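Local structure of glycine cleavage system transcriptional repressor, putative (Vibrio cholerae, 1U8S) at residues Ile9-Gly13 with Asp74-Met78; Val96-Ser100 with Val171-Leu175; Gln118-Ala122 with Ile145-Val149. The protein probably acts as a transcriptional repressor of the glycine cleavage system, built from two ACT domains and assembled as a dimer. All blocks are in the same frame, centred on the assembly; numbering follows the deposited sequence.

Interaction 1: residues Ile9-Gly13 with Asp74-Met78; sequences ITAVG and DLITM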
loop_
_atom_site.group_PDB
_atom_site.type_symbol
_atom_site.label_atom_id
_atom_site.label_comp_id
_atom_site.label_asym_id
_atom_site.label_seq_id
_atom_site.Cartn_x
_atom_site.Cartn_y
_atom_site.Cartn_z
ATOM N N ILE B 9 4.169 -4.522 -9.935
ATOM C CA ILE B 9 3.875 -3.264 -10.600
ATOM C C ILE B 9 3.765 -2.069 -9.652
ATOM O O ILE B 9 3.201 -2.160 -8.562
ATOM C CB ILE B 9 2.566 -3.362 -11.410
ATOM C CG1 ILE B 9 2.707 -4.415 -12.511
ATOM C CG2 ILE B 9 2.233 -2.011 -12.029
ATOM C CD1 ILE B 9 1.402 -4.691 -13.257
ATOM N N THR B 10 4.319 -0.950 -10.098
ATOM C CA THR B 10 4.286 0.289 -9.354
ATOM C C THR B 10 3.747 1.348 -10.304
ATOM O O THR B 10 4.169 1.427 -11.454
ATOM C CB THR B 10 5.696 0.694 -8.879
ATOM O OG1 THR B 10 5.873 0.281 -7.518
ATOM C CG2 THR B 10 5.887 2.191 -8.979
ATOM N N ALA B 11 2.820 2.168 -9.824
ATOM C CA ALA B 11 2.248 3.210 -10.665
ATOM C C ALA B 11 1.853 4.465 -9.896
ATOM O O ALA B 11 1.358 4.396 -8.775
ATOM C CB ALA B 11 1.043 2.658 -11.412
ATOM N N VAL B 12 2.084 5.617 -10.512
ATOM C CA VAL B 12 1.746 6.895 -9.905
ATOM C C VAL B 12 1.173 7.768 -10.999
ATOM O O VAL B 12 1.790 7.958 -12.044
ATOM C CB VAL B 12 2.977 7.599 -9.320
ATOM C CG1 VAL B 12 2.545 8.829 -8.525
ATOM C CG2 VAL B 12 3.737 6.645 -8.449
ATOM N N GLY B 13 -0.020 8.291 -10.760
ATOM C CA GLY B 13 -0.649 9.140 -11.749
ATOM C C GLY B 13 -1.666 10.057 -11.114
ATOM O O GLY B 13 -2.193 9.782 -10.028
ATOM N N ASP B 74 -0.464 10.152 -18.556
ATOM C CA ASP B 74 0.566 10.819 -17.767
ATOM C C ASP B 74 0.890 9.998 -16.521
ATOM O O ASP B 74 1.402 10.515 -15.524
ATOM C CB ASP B 74 0.103 12.228 -17.376
ATOM C CG ASP B 74 0.625 13.298 -18.330
ATOM O OD1 ASP B 74 1.852 13.554 -18.320
ATOM O OD2 ASP B 74 -0.187 13.878 -19.089
ATOM N N LEU B 75 0.589 8.708 -16.606
ATOM C CA LEU B 75 0.824 7.760 -15.530
ATOM C C LEU B 75 2.309 7.378 -15.548
ATOM O O LEU B 75 2.950 7.431 -16.592
ATOM C CB LEU B 75 -0.053 6.539 -15.779
ATOM C CG LEU B 75 -0.384 5.547 -14.672
ATOM C CD1 LEU B 75 -1.367 4.526 -15.227
ATOM C CD2 LEU B 75 0.874 4.864 -14.176
ATOM N N ILE B 76 2.864 7.012 -14.400
ATOM C CA ILE B 76 4.272 6.622 -14.337
ATOM C C ILE B 76 4.343 5.176 -13.884
ATOM O O ILE B 76 3.840 4.844 -12.816
ATOM C CB ILE B 76 5.052 7.459 -13.314
ATOM C CG1 ILE B 76 4.664 8.929 -13.425
ATOM C CG2 ILE B 76 6.544 7.318 -13.564
ATOM C CD1 ILE B 76 5.314 9.804 -12.361
ATOM N N THR B 77 4.972 4.312 -14.671
ATOM C CA THR B 77 5.054 2.909 -14.288
ATOM C C THR B 77 6.451 2.395 -13.976
ATOM O O THR B 77 7.461 2.994 -14.340
ATOM C CB THR B 77 4.454 2.010 -15.360
ATOM O OG1 THR B 77 5.294 2.028 -16.521
ATOM C CG2 THR B 77 3.064 2.498 -15.724
ATOM N N MET B 78 6.481 1.255 -13.300
ATOM C CA MET B 78 7.715 0.620 -12.894
ATOM C C MET B 78 7.343 -0.838 -12.640
ATOM O O MET B 78 6.407 -1.111 -11.895
ATOM C CB MET B 78 8.204 1.298 -11.612
ATOM C CG MET B 78 9.636 1.028 -11.224
ATOM S SD MET B 78 10.208 2.260 -10.005
ATOM C CE MET B 78 9.537 1.573 -8.448
#

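Interaction 2: residues Val96-Ser100 with Val171-Leu175; sequences VYVES and VQGSL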
loop_
_atom_site.group_PDB
_atom_site.type_symbol
_atom_site.label_atom_id
_atom_site.label_comp_id
_atom_site.label_asym_id
_atom_site.label_seq_id
_atom_site.Cartn_x
_atom_site.Cartn_y
_atom_site.Cartn_z
ATOM N N VAL B 96 1.286 0.956 16.123
ATOM C CA VAL B 96 2.160 1.574 17.107
ATOM C C VAL B 96 2.138 3.084 16.952
ATOM O O VAL B 96 1.999 3.602 15.842
ATOM C CB VAL B 96 3.613 1.081 16.951
ATOM C CG1 VAL B 96 4.554 2.000 17.692
ATOM C CG2 VAL B 96 3.735 -0.325 17.487
ATOM N N TYR B 97 2.266 3.785 18.071
ATOM C CA TYR B 97 2.285 5.236 18.052
ATOM C C TYR B 97 3.340 5.729 19.028
ATOM O O TYR B 97 3.224 5.542 20.239
ATOM C CB TYR B 97 0.924 5.810 18.433
ATOM C CG TYR B 97 0.738 7.185 17.859
ATOM C CD1 TYR B 97 0.547 7.356 16.489
ATOM C CD2 TYR B 97 0.829 8.327 18.660
ATOM C CE1 TYR B 97 0.451 8.632 15.916
ATOM C CE2 TYR B 97 0.736 9.613 18.099
ATOM C CZ TYR B 97 0.546 9.753 16.723
ATOM O OH TYR B 97 0.443 10.995 16.144
ATOM N N VAL B 98 4.375 6.358 18.493
ATOM C CA VAL B 98 5.457 6.849 19.318
ATOM C C VAL B 98 5.532 8.356 19.243
ATOM O O VAL B 98 5.390 8.927 18.172
ATOM C CB VAL B 98 6.807 6.242 18.853
ATOM C CG1 VAL B 98 7.970 6.870 19.621
ATOM C CG2 VAL B 98 6.785 4.731 19.053
ATOM N N GLU B 99 5.755 8.998 20.382
ATOM C CA GLU B 99 5.869 10.453 20.427
ATOM C C GLU B 99 7.144 10.840 21.163
ATOM O O GLU B 99 7.439 10.291 22.219
ATOM C CB GLU B 99 4.661 11.062 21.136
ATOM C CG GLU B 99 3.355 10.926 20.371
ATOM C CD GLU B 99 2.146 11.296 21.210
ATOM O OE1 GLU B 99 1.040 11.420 20.639
ATOM O OE2 GLU B 99 2.303 11.455 22.442
ATOM N N SER B 100 7.892 11.783 20.596
ATOM C CA SER B 100 9.130 12.248 21.191
ATOM C C SER B 100 9.319 13.726 20.923
ATOM O O SER B 100 8.565 14.325 20.165
ATOM C CB SER B 100 10.319 11.486 20.611
ATOM O OG SER B 100 11.541 11.999 21.123
ATOM N N VAL B 171 10.790 7.581 25.251
ATOM C CA VAL B 171 9.710 8.192 24.471
ATOM C C VAL B 171 8.374 7.578 24.870
ATOM O O VAL B 171 8.331 6.520 25.506
ATOM C CB VAL B 171 9.890 7.966 22.951
ATOM C CG1 VAL B 171 11.246 8.441 22.509
ATOM C CG2 VAL B 171 9.715 6.485 22.615
ATOM N N GLN B 172 7.288 8.243 24.490
ATOM C CA GLN B 172 5.946 7.757 24.793
ATOM C C GLN B 172 5.432 6.917 23.641
ATOM O O GLN B 172 5.330 7.390 22.504
ATOM C CB GLN B 172 4.983 8.920 25.016
ATOM C CG GLN B 172 5.317 9.813 26.195
ATOM C CD GLN B 172 4.317 10.947 26.350
ATOM O OE1 GLN B 172 4.249 11.858 25.511
ATOM N NE2 GLN B 172 3.518 10.888 27.418
ATOM N N GLY B 173 5.100 5.671 23.933
ATOM C CA GLY B 173 4.598 4.805 22.895
ATOM C C GLY B 173 3.460 3.938 23.376
ATOM O O GLY B 173 3.423 3.510 24.527
ATOM N N SER B 174 2.513 3.703 22.484
ATOM C CA SER B 174 1.374 2.858 22.770
ATOM C C SER B 174 1.314 1.781 21.698
ATOM O O SER B 174 1.843 1.943 20.599
ATOM C CB SER B 174 0.080 3.676 22.787
ATOM O OG SER B 174 0.021 4.583 21.705
ATOM N N LEU B 175 0.683 0.669 22.030
ATOM C CA LEU B 175 0.570 -0.432 21.097
ATOM C C LEU B 175 -0.901 -0.836 21.031
ATOM O O LEU B 175 -1.639 -0.719 22.010
ATOM C CB LEU B 175 1.456 -1.575 21.578
ATOM C CG LEU B 175 1.830 -2.674 20.597
ATOM C CD1 LEU B 175 3.051 -3.403 21.108
ATOM C CD2 LEU B 175 0.666 -3.631 20.427
#

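Interaction 3: residues Gln118-Ala122 with Ile145-Val149; sequences QIGMA and ISARV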
loop_
_atom_site.group_PDB
_atom_site.type_symbol
_atom_site.label_atom_id
_atom_site.label_comp_id
_atom_site.label_asym_id
_atom_site.label_seq_id
_atom_site.Cartn_x
_atom_site.Cartn_y
_atom_site.Cartn_z
ATOM N N GLN B 118 11.309 -9.925 12.651
ATOM C CA GLN B 118 10.799 -10.440 11.387
ATOM C C GLN B 118 9.318 -10.138 11.158
ATOM O O GLN B 118 8.606 -10.908 10.504
ATOM C CB GLN B 118 11.065 -11.950 11.300
ATOM C CG GLN B 118 12.551 -12.290 11.116
ATOM C CD GLN B 118 12.881 -13.762 11.343
ATOM O OE1 GLN B 118 12.416 -14.642 10.616
ATOM N NE2 GLN B 118 13.693 -14.033 12.364
ATOM N N ILE B 119 8.858 -9.015 11.709
ATOM C CA ILE B 119 7.478 -8.570 11.542
ATOM C C ILE B 119 7.496 -7.551 10.396
ATOM O O ILE B 119 8.240 -6.567 10.438
ATOM C CB ILE B 119 6.956 -7.899 12.822
ATOM C CG1 ILE B 119 6.981 -8.919 13.962
ATOM C CG2 ILE B 119 5.539 -7.359 12.604
ATOM C CD1 ILE B 119 6.575 -8.359 15.322
ATOM N N GLY B 120 6.689 -7.796 9.369
ATOM C CA GLY B 120 6.647 -6.892 8.233
ATOM C C GLY B 120 5.720 -5.726 8.485
ATOM O O GLY B 120 4.614 -5.922 8.973
ATOM N N MET B 121 6.157 -4.509 8.177
ATOM C CA MET B 121 5.286 -3.362 8.386
ATOM C C MET B 121 4.442 -3.181 7.133
ATOM O O MET B 121 4.829 -3.629 6.057
ATOM C CB MET B 121 6.106 -2.099 8.620
ATOM C CG MET B 121 7.204 -2.230 9.647
ATOM S SD MET B 121 8.086 -0.646 9.792
ATOM C CE MET B 121 9.098 -0.679 8.289
ATOM N N ALA B 122 3.289 -2.529 7.279
ATOM C CA ALA B 122 2.398 -2.270 6.155
ATOM C C ALA B 122 2.282 -0.766 5.916
ATOM O O ALA B 122 1.988 -0.321 4.810
ATOM C CB ALA B 122 1.043 -2.854 6.424
ATOM N N ILE B 145 3.168 3.432 12.992
ATOM C CA ILE B 145 3.480 2.237 12.220
ATOM C C ILE B 145 2.376 1.189 12.326
ATOM O O ILE B 145 1.791 0.994 13.396
ATOM C CB ILE B 145 4.809 1.585 12.728
ATOM C CG1 ILE B 145 6.002 2.498 12.412
ATOM C CG2 ILE B 145 4.984 0.178 12.126
ATOM C CD1 ILE B 145 7.271 2.146 13.174
ATOM N N SER B 146 2.101 0.509 11.219
ATOM C CA SER B 146 1.108 -0.567 11.207
ATOM C C SER B 146 1.846 -1.809 10.763
ATOM O O SER B 146 2.524 -1.794 9.734
ATOM C CB SER B 146 -0.039 -0.269 10.234
ATOM O OG SER B 146 -0.918 0.698 10.791
ATOM N N ALA B 147 1.727 -2.882 11.534
ATOM C CA ALA B 147 2.419 -4.111 11.176
ATOM C C ALA B 147 1.530 -5.316 11.382
ATOM O O ALA B 147 0.622 -5.305 12.205
ATOM C CB ALA B 147 3.697 -4.260 11.986
ATOM N N ARG B 148 1.803 -6.362 10.621
ATOM C CA ARG B 148 1.019 -7.569 10.700
ATOM C C ARG B 148 1.828 -8.717 11.269
ATOM O O ARG B 148 2.947 -8.975 10.830
ATOM C CB ARG B 148 0.501 -7.921 9.308
ATOM C CG ARG B 148 -0.433 -6.867 8.738
ATOM C CD ARG B 148 -0.807 -7.185 7.310
ATOM N NE ARG B 148 -1.759 -6.231 6.751
ATOM C CZ ARG B 148 -2.153 -6.227 5.482
ATOM N NH1 ARG B 148 -1.673 -7.134 4.634
ATOM N NH2 ARG B 148 -3.023 -5.313 5.061
ATOM N N VAL B 149 1.259 -9.385 12.268
ATOM C CA VAL B 149 1.900 -10.539 12.885
ATOM C C VAL B 149 0.991 -11.748 12.717
ATOM O O VAL B 149 -0.238 -11.616 12.682
ATOM C CB VAL B 149 2.134 -10.311 14.369
ATOM C CG1 VAL B 149 2.944 -9.042 14.557
ATOM C CG2 VAL B 149 0.810 -10.230 15.099
HETATM O O HOH W 1 4.934 -9.677 9.172
#

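Interaction 1: residues Ile9-Gly13 with Asp74-Met78
The flat groups that join T10 and V12 to I76 and M78 are their peptide groups, linked by backbone hydrogen bonds. V12 N donates to I76 O at 3.0 Å, and I76 N returns a bond to V12 O at 2.8 Å. T10 N reaches M78 O at 2.8 Å, and the bond back from M78 N to T10 O is weak. On one face of this antiparallel ladder stand T10, V12, I76 and M78. T10 and M78 run side by side: the methyl CG2 of T10 rests against M78 CB at 3.6 Å, and the bend in the thioether chain (chi3 82°) brings M78 CE back to the same methyl at 3.7 Å. This face meets the second subunit, where T10 OG1 is hydrogen-bonded to T10 OG1 of that chain and M78 packs on its counterpart. A11 and T77 occupy the other face. There L75, with CG anti to its own nitrogen (chi1 -161°), lays CD2 on A11 CB at 3.5 Å. Pairing of the first and last strands is characteristic of the ferredoxin-like beta-alpha-beta-beta-alpha-beta fold of an ACT domain.

Interaction 2: residues Val96-Ser100 with Val171-Leu175
V98 and V171 form the tight part of this contact. The two valines touch through their methyls, CG1 of V98 meeting CG2 of V171 at 3.5 Å. With V171 chi1 at -54°, CG2 falls between the backbone nitrogen and carbonyl carbon and faces V98, while the other methyl, CG1, turns to S100 CB at 3.7 Å. Farther along the same face V96 CG2 approaches L175 CG more distantly, at 4.3 Å. Between these apolar pairs G173 lies opposite V98 and brings its backbone close: G173 CA is 3.1 Å from Y97 O in a CA-H...O contact.

Four backbone hydrogen bonds hold the antiparallel strands in register. The shortest runs from E99 N to Q172 O (2.7 Å) and is answered by Q172 N to E99 O; Y97 and S174 exchange the other two, with Y97 N to S174 O the longest at 3.2 Å.

The face carrying Y97, E99, Q172 and S174 is looser and more solvent-exposed. E99 and Q172 extend across one another with carboxylate and amide planes 56° apart, and the atoms that come nearest, E99 OE2 and Q172 OE1, are both oxygens 3.7 Å apart, a meeting without a hydrogen bond. The other carboxylate oxygen, E99 OE1, sits in plane at the edge of the Y97 ring. S174 OG lies against the aliphatic root of that tyrosine, 3.6 Å from Y97 CB, whereas the phenol end turns toward strand 141-149, where Y97 OH is hydrogen-bonded to H142 ND1.

Strand 141-149 flanks V96-S100 on the side away from V171-L175, while F110 and F114 of helix 107-116 and F162 of helix 155-168 cover the face bearing V96 and V98.

Interaction 3: residues Gln118-Ala122 with Ile145-Val149
A122 and S146 are joined through their backbones: A122 N donates to S146 O at 2.7 Å, almost straight with an N-H...O angle of 175°. The second direct backbone bond, R148 N to G120 O, is also well aligned but long, at 3.3 Å. G120 N and R148 O do not bond directly; a water links them, accepting from G120 N at 2.6 Å and donating to R148 O at 2.7 Å.

Apolar contacts lie alongside these bonds. I119 and V149 run side by side, pointing the same way. With I119 chi1 at -62°, its branch methyl CG2 lies opposite the backbone N and reaches both A147 CB and V149 CG1, each at 3.7 Å. At the far end M121 crosses I145, its sulfur SD resting 4.0 Å from I145 CG2 before the chain turns off at chi3.

I119 follows the Schellman motif in which Q118 ends helix 107-116. F110 and F114 of that helix, with L158 of helix 155-168, cover the apolar side, and strand 92-100 borders I145-V149 on its other edge. At A122 the chain turns a corner, and its backbone also bonds to the second subunit.

In the fold
Interaction 1 closes the first ACT domain before the chain enters the second, which holds interactions 2 and 3. Interactions 1 and 2 lie on opposite sides of the chain's centre, their own centres about 34 Å apart; about 25 Å separates the centres of interactions 1 and 3. Each domain has a four-stranded antiparallel sheet of order 2-3-1-4, and interactions 1 and 2 join equivalent strands, the first and last. Interaction 3 falls between the two halves of interaction 2 in sequence and lies next to it in space, strands 92-100 and 141-149 being neighbours joined by a probable V96 N to I145 O bond. Interactions 1 and 3 touch the second subunit, so both domains contribute to the dimer.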